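Local structure of dihydropteroate synthase (Stenotrophomonas maltophilia, 7L6P) at residues S13-L16 with R21-R24; G137-A142 with L182-M187; T241-D244 with E248-A251. The protein probably catalyses the condensation of para-aminobenzoate with 6-hydroxymethyl-7,8-dihydropterin diphosphate to 7,8-dihydropteroate, the precursor of folate derivatives. All blocks are in the same frame, centred on the assembly; numbering follows the deposited sequence.

Interaction 1. Residues S13-L16 with R21-R24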
ATOM      1  N   SER A  13     -10.254  23.699  -1.150  1.00112.69           N
ATOM      2  CA  SER A  13      -9.891  22.561  -1.999  1.00112.12           C
ATOM      3  C   SER A  13     -10.174  22.827  -3.467  1.00109.19           C
ATOM      4  O   SER A  13     -11.288  23.210  -3.837  1.00109.33           O
ATOM      5  CB  SER A  13     -10.623  21.290  -1.566  1.00104.94           C
ATOM      6  OG  SER A  13     -10.077  20.775  -0.365  1.00107.52           O
ATOM      7  N   PRO A  14      -9.167  22.617  -4.308  1.00 92.33           N
ATOM      8  CA  PRO A  14      -9.329  22.908  -5.732  1.00 86.34           C
ATOM      9  C   PRO A  14     -10.197  21.862  -6.404  1.00 80.78           C
ATOM     10  O   PRO A  14     -10.522  20.814  -5.849  1.00 81.56           O
ATOM     11  CB  PRO A  14      -7.895  22.868  -6.271  1.00 85.32           C
ATOM     12  CG  PRO A  14      -7.185  21.945  -5.353  1.00 84.41           C
ATOM     13  CD  PRO A  14      -7.812  22.137  -3.986  1.00 87.74           C
ATOM     14  N   GLN A  15     -10.519  22.136  -7.655  1.00 77.32           N
ATOM     15  CA  GLN A  15     -11.353  21.216  -8.401  1.00 73.21           C
ATOM     16  C   GLN A  15     -11.153  21.459  -9.885  1.00 72.00           C
ATOM     17  O   GLN A  15     -10.791  22.557 -10.312  1.00 77.83           O
ATOM     18  CB  GLN A  15     -12.817  21.396  -8.026  1.00 72.70           C
ATOM     19  CG  GLN A  15     -13.219  22.847  -8.022  1.00 73.27           C
ATOM     20  CD  GLN A  15     -14.703  23.020  -7.860  1.00 79.67           C
ATOM     21  OE1 GLN A  15     -15.439  23.070  -8.848  1.00 79.63           O
ATOM     22  NE2 GLN A  15     -15.162  23.096  -6.611  1.00 78.15           N
ATOM     23  N   LEU A  16     -11.422  20.427 -10.664  1.00 66.10           N
ATOM     24  CA  LEU A  16     -11.421  20.521 -12.112  1.00 66.92           C
ATOM     25  C   LEU A  16     -12.856  20.605 -12.598  1.00 67.27           C
ATOM     26  O   LEU A  16     -13.707  19.812 -12.170  1.00 65.80           O
ATOM     27  CB  LEU A  16     -10.725  19.311 -12.735  1.00 68.09           C
ATOM     28  CG  LEU A  16      -9.285  19.103 -12.295  1.00 64.10           C
ATOM     29  CD1 LEU A  16      -8.753  17.874 -12.957  1.00 63.14           C
ATOM     30  CD2 LEU A  16      -8.459  20.304 -12.687  1.00 63.55           C
ATOM     31  N   ARG A  21     -18.471  18.531 -15.611  1.00 67.80           N
ATOM     32  CA  ARG A  21     -18.419  17.492 -14.591  1.00 70.08           C
ATOM     33  C   ARG A  21     -17.365  17.881 -13.562  1.00 68.42           C
ATOM     34  O   ARG A  21     -16.165  17.794 -13.832  1.00 67.43           O
ATOM     35  CB  ARG A  21     -18.116  16.133 -15.225  1.00 68.83           C
ATOM     36  CG  ARG A  21     -19.005  15.830 -16.422  1.00 70.33           C
ATOM     37  CD  ARG A  21     -19.066  14.354 -16.742  1.00 71.53           C
ATOM     38  NE  ARG A  21     -19.962  14.084 -17.862  1.00 74.68           N
ATOM     39  CZ  ARG A  21     -20.377  12.876 -18.226  1.00 78.55           C
ATOM     40  NH1 ARG A  21     -20.014  11.788 -17.562  1.00 77.34           N
ATOM     41  NH2 ARG A  21     -21.183  12.756 -19.278  1.00 77.68           N
ATOM     42  N   ILE A  22     -17.816  18.329 -12.386  1.00 71.49           N
ATOM     43  CA  ILE A  22     -16.891  18.797 -11.362  1.00 68.58           C
ATOM     44  C   ILE A  22     -16.205  17.602 -10.710  1.00 69.91           C
ATOM     45  O   ILE A  22     -16.852  16.607 -10.357  1.00 70.15           O
ATOM     46  CB  ILE A  22     -17.624  19.652 -10.314  1.00 67.51           C
ATOM     47  CG1 ILE A  22     -18.242  20.903 -10.945  1.00 67.95           C
ATOM     48  CG2 ILE A  22     -16.672  20.061  -9.204  1.00 68.18           C
ATOM     49  CD1 ILE A  22     -17.226  21.878 -11.484  1.00 65.60           C
ATOM     50  N   LEU A  23     -14.889  17.719 -10.513  1.00 68.03           N
ATOM     51  CA  LEU A  23     -14.057  16.731  -9.838  1.00 63.63           C
ATOM     52  C   LEU A  23     -13.341  17.437  -8.696  1.00 66.76           C
ATOM     53  O   LEU A  23     -12.441  18.248  -8.926  1.00 65.81           O
ATOM     54  CB  LEU A  23     -13.054  16.114 -10.809  1.00 67.15           C
ATOM     55  CG  LEU A  23     -12.032  15.098 -10.300  1.00 68.79           C
ATOM     56  CD1 LEU A  23     -12.686  13.738  -9.969  1.00 62.85           C
ATOM     57  CD2 LEU A  23     -10.886  14.944 -11.334  1.00 60.46           C
ATOM     58  N   ARG A  24     -13.762  17.157  -7.469  1.00 70.18           N
ATOM     59  CA  ARG A  24     -13.153  17.776  -6.301  1.00 71.73           C
ATOM     60  C   ARG A  24     -11.818  17.110  -5.994  1.00 67.94           C
ATOM     61  O   ARG A  24     -11.688  15.890  -6.084  1.00 67.04           O
ATOM     62  CB  ARG A  24     -14.083  17.661  -5.093  1.00 71.56           C
ATOM     63  CG  ARG A  24     -15.228  18.661  -5.071  1.00 78.88           C
ATOM     64  CD  ARG A  24     -15.073  19.696  -3.949  1.00 84.45           C
ATOM     65  NE  ARG A  24     -15.067  19.103  -2.615  1.00 83.66           N
ATOM     66  CZ  ARG A  24     -14.623  19.716  -1.522  1.00 88.81           C
ATOM     67  NH1 ARG A  24     -14.126  20.946  -1.568  1.00 84.99           N
ATOM     68  NH2 ARG A  24     -14.679  19.081  -0.351  1.00 87.71           N
TER
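The amino-terminal beta hairpin, strand 15-18 against strand 21-24, is held here by the hydrogen-bonded pair Leu-16 and Leu-23. Leu-16 N donates to Leu-23 O over 3.0 Å and Leu-23 N returns the bond to Leu-16 O over 2.9 Å, each with an angle of 158° at the hydrogen. Leu-16 O also receives a CA-H...O contact from Ile-22 CA at 3.4 Å. One step along, Gln-15 and Arg-24 form the antiparallel non-hydrogen-bonded pair, their CA atoms 4.4 Å apart.

Alternation of side chains gives the two-stranded ribbon two unlike faces. On one, Leu-16 and Leu-23 lie side by side and point the same way, with Leu-16 CD1 4.0 Å from Leu-23 CD2; both are buried, and Leu-23 also rests on Asp-66, just ahead of barrel strand 67-71. Arg-21 reaches away from strand 15-18 to the backbone oxygens of Ala-99, near the end of helix 84-101, and Val-104, just before barrel strand 106-109. The hairpin thus lies across the end of the TIM barrel where its strands begin, before the chain enters the first of them, strand 29-35.

The Gln-15 and Arg-24 face is exposed, and its side chains meet without a hydrogen bond between them. With CG between the backbone N and the carbonyl carbon (chi1 47°), the Gln-15 chain rises from the sheet and crosses Ile-22 at a slant, its OE1 3.3 Å from Ile-22 CG2 and 3.4 Å from Ile-22 CD1. These are van der Waals contacts of an amide oxygen with methyl groups. Arg-24, bent at chi2 and chi3 (chi3 -61°), carries its guanidinium back toward the chain start, where NH1 comes within 3.5 Å of Ser-13 CB; the nearby carboxylate of Asp-26 offers NH2 a long, weak ion pair.

Interaction 2. Residues G137-A142 with L182-M187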
ATOM      1  N   GLY A 137       0.422  21.324 -33.616  1.00 66.06           N
ATOM      2  CA  GLY A 137      -0.976  21.719 -33.493  1.00 64.28           C
ATOM      3  C   GLY A 137      -1.664  21.354 -32.185  1.00 64.83           C
ATOM      4  O   GLY A 137      -2.817  21.747 -31.976  1.00 66.75           O
ATOM      5  N   ALA A 138      -1.028  20.570 -31.323  1.00 64.43           N
ATOM      6  CA  ALA A 138      -1.687  20.108 -30.107  1.00 64.01           C
ATOM      7  C   ALA A 138      -1.966  21.256 -29.142  1.00 67.20           C
ATOM      8  O   ALA A 138      -3.033  21.316 -28.513  1.00 63.48           O
ATOM      9  CB  ALA A 138      -0.816  19.055 -29.429  1.00 61.52           C
ATOM     10  N   LEU A 139      -0.995  22.154 -28.993  1.00 64.67           N
ATOM     11  CA  LEU A 139      -1.114  23.246 -28.043  1.00 62.56           C
ATOM     12  C   LEU A 139      -2.359  24.083 -28.315  1.00 65.27           C
ATOM     13  O   LEU A 139      -3.179  24.310 -27.416  1.00 66.28           O
ATOM     14  CB  LEU A 139       0.152  24.086 -28.114  1.00 62.62           C
ATOM     15  CG  LEU A 139       0.500  25.029 -26.985  1.00 62.77           C
ATOM     16  CD1 LEU A 139       0.564  24.256 -25.689  1.00 56.32           C
ATOM     17  CD2 LEU A 139       1.836  25.696 -27.313  1.00 62.70           C
ATOM     18  N   ASP A 140      -2.522  24.547 -29.554  1.00 66.53           N
ATOM     19  CA  ASP A 140      -3.669  25.388 -29.880  1.00 68.81           C
ATOM     20  C   ASP A 140      -4.967  24.598 -29.860  1.00 68.14           C
ATOM     21  O   ASP A 140      -6.013  25.133 -29.472  1.00 69.73           O
ATOM     22  CB  ASP A 140      -3.491  26.045 -31.247  1.00 71.16           C
ATOM     23  CG  ASP A 140      -2.444  27.131 -31.242  1.00 76.18           C
ATOM     24  OD1 ASP A 140      -2.211  27.713 -30.158  1.00 73.11           O
ATOM     25  OD2 ASP A 140      -1.888  27.434 -32.333  1.00 81.95           O
ATOM     26  N   ALA A 141      -4.927  23.335 -30.287  1.00 65.67           N
ATOM     27  CA  ALA A 141      -6.161  22.568 -30.371  1.00 66.81           C
ATOM     28  C   ALA A 141      -6.751  22.351 -28.986  1.00 67.27           C
ATOM     29  O   ALA A 141      -7.948  22.565 -28.775  1.00 68.39           O
ATOM     30  CB  ALA A 141      -5.902  21.235 -31.078  1.00 68.27           C
ATOM     31  N   ALA A 142      -5.912  21.951 -28.028  1.00 66.74           N
ATOM     32  CA  ALA A 142      -6.355  21.698 -26.659  1.00 64.54           C
ATOM     33  C   ALA A 142      -6.771  22.986 -25.941  1.00 68.03           C
ATOM     34  O   ALA A 142      -7.678  22.968 -25.090  1.00 62.37           O
ATOM     35  CB  ALA A 142      -5.247  20.981 -25.894  1.00 59.06           C
ATOM     36  N   LEU A 182       4.151  24.511 -19.142  1.00 50.71           N
ATOM     37  CA  LEU A 182       3.138  25.366 -18.527  1.00 49.55           C
ATOM     38  C   LEU A 182       3.180  26.772 -19.114  1.00 55.20           C
ATOM     39  O   LEU A 182       2.135  27.337 -19.452  1.00 56.77           O
ATOM     40  CB  LEU A 182       3.314  25.408 -17.004  1.00 50.37           C
ATOM     41  CG  LEU A 182       2.930  24.140 -16.198  1.00 54.99           C
ATOM     42  CD1 LEU A 182       3.552  24.142 -14.799  1.00 51.00           C
ATOM     43  CD2 LEU A 182       1.419  23.984 -16.089  1.00 52.56           C
ATOM     44  N   PHE A 183       4.381  27.340 -19.288  1.00 54.58           N
ATOM     45  CA  PHE A 183       4.472  28.666 -19.897  1.00 54.05           C
ATOM     46  C   PHE A 183       3.965  28.663 -21.330  1.00 54.22           C
ATOM     47  O   PHE A 183       3.260  29.587 -21.741  1.00 52.94           O
ATOM     48  CB  PHE A 183       5.891  29.218 -19.858  1.00 50.19           C
ATOM     49  CG  PHE A 183       6.006  30.563 -20.519  1.00 54.15           C
ATOM     50  CD1 PHE A 183       5.629  31.712 -19.835  1.00 52.69           C
ATOM     51  CD2 PHE A 183       6.477  30.682 -21.821  1.00 53.38           C
ATOM     52  CE1 PHE A 183       5.704  32.957 -20.428  1.00 54.02           C
ATOM     53  CE2 PHE A 183       6.563  31.900 -22.429  1.00 57.67           C
ATOM     54  CZ  PHE A 183       6.177  33.068 -21.728  1.00 58.86           C
ATOM     55  N   ALA A 184       4.346  27.658 -22.119  1.00 53.60           N
ATOM     56  CA  ALA A 184       3.841  27.595 -23.486  1.00 52.69           C
ATOM     57  C   ALA A 184       2.321  27.473 -23.487  1.00 56.70           C
ATOM     58  O   ALA A 184       1.637  28.130 -24.280  1.00 58.24           O
ATOM     59  CB  ALA A 184       4.490  26.428 -24.237  1.00 49.81           C
ATOM     60  N   ALA A 185       1.770  26.657 -22.584  1.00 55.69           N
ATOM     61  CA  ALA A 185       0.319  26.599 -22.449  1.00 55.87           C
ATOM     62  C   ALA A 185      -0.241  27.954 -22.026  1.00 57.76           C
ATOM     63  O   ALA A 185      -1.279  28.395 -22.536  1.00 58.05           O
ATOM     64  CB  ALA A 185      -0.069  25.515 -21.451  1.00 52.08           C
ATOM     65  N   GLU A 186       0.421  28.614 -21.072  1.00 55.29           N
ATOM     66  CA  GLU A 186       0.012  29.954 -20.672  1.00 56.67           C
ATOM     67  C   GLU A 186      -0.043  30.879 -21.891  1.00 57.73           C
ATOM     68  O   GLU A 186      -1.031  31.590 -22.099  1.00 58.53           O
ATOM     69  CB  GLU A 186       0.983  30.509 -19.621  1.00 58.95           C
ATOM     70  CG  GLU A 186       0.667  31.969 -19.190  1.00 59.25           C
ATOM     71  CD  GLU A 186       1.653  32.582 -18.161  1.00 63.75           C
ATOM     72  OE1 GLU A 186       2.516  31.871 -17.581  1.00 63.78           O
ATOM     73  OE2 GLU A 186       1.537  33.816 -17.907  1.00 78.10           O
ATOM     74  N   MET A 187       0.994  30.844 -22.738  1.00 57.44           N
ATOM     75  CA  MET A 187       1.000  31.698 -23.928  1.00 59.91           C
ATOM     76  C   MET A 187      -0.077  31.306 -24.931  1.00 60.87           C
ATOM     77  O   MET A 187      -0.570  32.166 -25.670  1.00 64.30           O
ATOM     78  CB  MET A 187       2.372  31.699 -24.610  1.00 56.05           C
ATOM     79  CG  MET A 187       3.409  32.519 -23.894  1.00 56.68           C
ATOM     80  SD  MET A 187       2.783  34.191 -23.532  1.00 73.14           S
ATOM     81  CE  MET A 187       2.717  34.000 -21.754  1.00 62.22           C
TER
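The shortest polar bond here, Glu-186 N to Leu-182 O at 2.7 Å, runs inside helix 170-188, in the turn that presents Ala-184 and Ala-185 to Leu-139 of helix 138-145. Leu-139 carries the whole contact from its side. Its CG stands anti to the backbone N (chi1 -162°), and the two methyl branches part over neighbouring residues of the facing helix. CD2 meets Ala-184, 3.9 Å from Ala-184 O and 4.1 Å from Ala-184 CB. CD1 lies against the backbone of the next residue, 4.0 Å from Ala-185 CA, and is more distant from the Ala-185 methyl.

These are consecutive outer helices of the TIM barrel, following strands 126-129 and 149-152. Around the meeting point the same leucine also touches Arg-181 and Ala-188 of helix 170-188 and Leu-133 in the loop before its own helix. The small alanine side chains let its branches come down to the helix backbone itself. The contact is therefore apolar and non-directional: the neighbour of Ala-184 O on the facing helix is a methyl, and shape and dispersion forces, not polar pairing, join the two helices here.

Interaction 3. Residues T241-D244 with E248-A251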
ATOM      1  N   THR A 241      10.293  -5.715  -7.551  1.00 54.85           N
ATOM      2  CA  THR A 241       9.726  -6.867  -6.858  1.00 51.87           C
ATOM      3  C   THR A 241      10.095  -8.223  -7.456  1.00 54.98           C
ATOM      4  O   THR A 241       9.966  -9.245  -6.764  1.00 58.79           O
ATOM      5  CB  THR A 241       8.197  -6.769  -6.865  1.00 55.04           C
ATOM      6  OG1 THR A 241       7.745  -6.720  -8.229  1.00 57.22           O
ATOM      7  CG2 THR A 241       7.723  -5.531  -6.121  1.00 50.83           C
ATOM      8  N   GLY A 242      10.596  -8.274  -8.684  1.00 55.01           N
ATOM      9  CA  GLY A 242      10.823  -9.553  -9.320  1.00 49.60           C
ATOM     10  C   GLY A 242       9.625 -10.132 -10.039  1.00 51.20           C
ATOM     11  O   GLY A 242       9.701 -11.272 -10.487  1.00 53.04           O
ATOM     12  N   ARG A 243       8.557  -9.358 -10.247  1.00 58.83           N
ATOM     13  CA  ARG A 243       7.332  -9.854 -10.879  1.00 61.53           C
ATOM     14  C   ARG A 243       7.336  -9.592 -12.376  1.00 59.36           C
ATOM     15  O   ARG A 243       7.150  -8.449 -12.810  1.00 57.60           O
ATOM     16  CB  ARG A 243       6.094  -9.204 -10.280  1.00 58.55           C
ATOM     17  CG  ARG A 243       6.042  -9.250  -8.803  1.00 61.55           C
ATOM     18  CD  ARG A 243       5.551 -10.577  -8.314  1.00 59.45           C
ATOM     19  NE  ARG A 243       5.605 -10.578  -6.859  1.00 58.51           N
ATOM     20  CZ  ARG A 243       5.650 -11.665  -6.107  1.00 60.11           C
ATOM     21  NH1 ARG A 243       5.602 -12.878  -6.638  1.00 55.72           N
ATOM     22  NH2 ARG A 243       5.742 -11.529  -4.784  1.00 62.64           N
ATOM     23  N   ASP A 244       7.479 -10.653 -13.167  1.00 58.85           N
ATOM     24  CA  ASP A 244       7.429 -10.474 -14.613  1.00 62.89           C
ATOM     25  C   ASP A 244       6.013 -10.215 -15.122  1.00 65.54           C
ATOM     26  O   ASP A 244       5.843  -9.494 -16.107  1.00 66.19           O
ATOM     27  CB  ASP A 244       7.992 -11.702 -15.328  1.00 65.07           C
ATOM     28  CG  ASP A 244       9.397 -11.495 -15.840  1.00 56.02           C
ATOM     29  OD1 ASP A 244       9.994 -10.449 -15.586  1.00 69.33           O
ATOM     30  OD2 ASP A 244       9.851 -12.339 -16.618  1.00 60.79           O
ATOM     31  N   GLU A 248       0.496  -9.459 -11.825  1.00 61.98           N
ATOM     32  CA  GLU A 248       1.068  -9.855 -10.548  1.00 57.96           C
ATOM     33  C   GLU A 248       1.609  -8.671  -9.751  1.00 63.56           C
ATOM     34  O   GLU A 248       2.200  -8.887  -8.689  1.00 62.52           O
ATOM     35  CB  GLU A 248       2.203 -10.861 -10.780  1.00 62.39           C
ATOM     36  CG  GLU A 248       1.737 -12.318 -11.005  1.00 68.06           C
ATOM     37  CD  GLU A 248       2.857 -13.236 -11.444  1.00 74.70           C
ATOM     38  OE1 GLU A 248       4.007 -12.766 -11.659  1.00 74.36           O
ATOM     39  OE2 GLU A 248       2.580 -14.451 -11.566  1.00 87.78           O
ATOM     40  N   ARG A 249       1.427  -7.434 -10.229  1.00 57.66           N
ATOM     41  CA  ARG A 249       2.036  -6.256  -9.621  1.00 57.97           C
ATOM     42  C   ARG A 249       1.028  -5.350  -8.910  1.00 56.46           C
ATOM     43  O   ARG A 249       1.277  -4.150  -8.766  1.00 52.13           O
ATOM     44  CB  ARG A 249       2.794  -5.451 -10.674  1.00 57.42           C
ATOM     45  CG  ARG A 249       3.943  -6.180 -11.330  1.00 58.10           C
ATOM     46  CD  ARG A 249       4.474  -5.419 -12.543  1.00 56.50           C
ATOM     47  NE  ARG A 249       5.495  -6.182 -13.238  1.00 54.78           N
ATOM     48  CZ  ARG A 249       5.924  -5.948 -14.473  1.00 60.73           C
ATOM     49  NH1 ARG A 249       5.451  -4.943 -15.198  1.00 59.10           N
ATOM     50  NH2 ARG A 249       6.860  -6.735 -14.990  1.00 58.63           N
ATOM     51  N   VAL A 250      -0.096  -5.901  -8.440  1.00 55.11           N
ATOM     52  CA  VAL A 250      -1.156  -5.080  -7.844  1.00 53.79           C
ATOM     53  C   VAL A 250      -0.712  -4.511  -6.499  1.00 52.63           C
ATOM     54  O   VAL A 250      -0.837  -3.308  -6.243  1.00 49.19           O
ATOM     55  CB  VAL A 250      -2.454  -5.904  -7.701  1.00 57.27           C
ATOM     56  CG1 VAL A 250      -3.541  -5.084  -7.010  1.00 56.74           C
ATOM     57  CG2 VAL A 250      -2.942  -6.370  -9.080  1.00 54.44           C
ATOM     58  N   ALA A 251      -0.210  -5.371  -5.610  1.00 50.57           N
ATOM     59  CA  ALA A 251       0.236  -4.901  -4.301  1.00 51.61           C
ATOM     60  C   ALA A 251       1.289  -3.807  -4.429  1.00 46.44           C
ATOM     61  O   ALA A 251       1.296  -2.861  -3.650  1.00 51.88           O
ATOM     62  CB  ALA A 251       0.771  -6.065  -3.457  1.00 47.46           C
TER
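The guanidinium of Arg-249 meets the 241-244 loop with its edge: NE and NH2 converge side-on upon one atom, the carbonyl oxygen of Arg-243. Arg-249 NE lies 2.8 Å from Arg-243 O, and Arg-249 NH2 is also 2.8 Å from Arg-243 O. The acceptor sits within 1° of the guanidinium plane. Seen from the carbonyl, NH2 lies in its plane whereas NE is tilted 26° from it. Asp-244 O stands obliquely to the same group, 3.1 Å from Arg-249 NH2, at an angle too poor for a hydrogen bond. An extended chain from CG to NE brings Arg-249 to the loop, and on the way its CG packs 3.9 Å from Arg-243 CB. NH1 turns to another backbone oxygen, that of Arg-233, so all three nitrogens of this buried arginine donate to backbone carbonyls, on two separate parts of the chain.

The setting is the turn between helix 235-241 and helix 250-262, on the outside of the TIM barrel between strands 227-229 and 267-270. Gly-242, with positive phi, takes the chain out of the first helix; Arg-249 directly precedes the second and ties the turn back to its start.

The side chain of Arg-243 meets the other segment through Glu-248. Its aliphatic part lies across Glu-248 at about a right angle, with Arg-243 CD 3.8 Å from Glu-248 O and 4.2 Å from Glu-248 CB. The bend at chi2 (-81°) sets this course, and the guanidinium beyond runs on to the second subunit, where NH2 forms a salt bridge with Asp-278 of that chain. The Glu-248 carboxylate is turned nearly perpendicular to the Arg-243 guanidinium, and their charged atoms stay apart; Glu-248 OE1 has a weak hydrogen bond to Thr-245 OG1 within the turn.

The three contacts lie on different parts of one TIM barrel and share no element. Interaction 1 belongs to the hairpin at the amino ends of the barrel strands, interaction 2 to two neighbouring outer helices, and interaction 3 to a helix-to-helix turn at the dimer interface. Interaction 3 lies opposite the other two across the chain's centre. None is core, all lying well out from that centre: interaction 1 has a buried leucine face and an exposed one, while interaction 3 buries Arg-249 but leaves Asp-244 and Glu-248 exposed. The chemistry follows the setting: paired backbone amides in the hairpin, methyl packing between helices, and an arginine gripping a carbonyl in the turn, where alone the second subunit takes part.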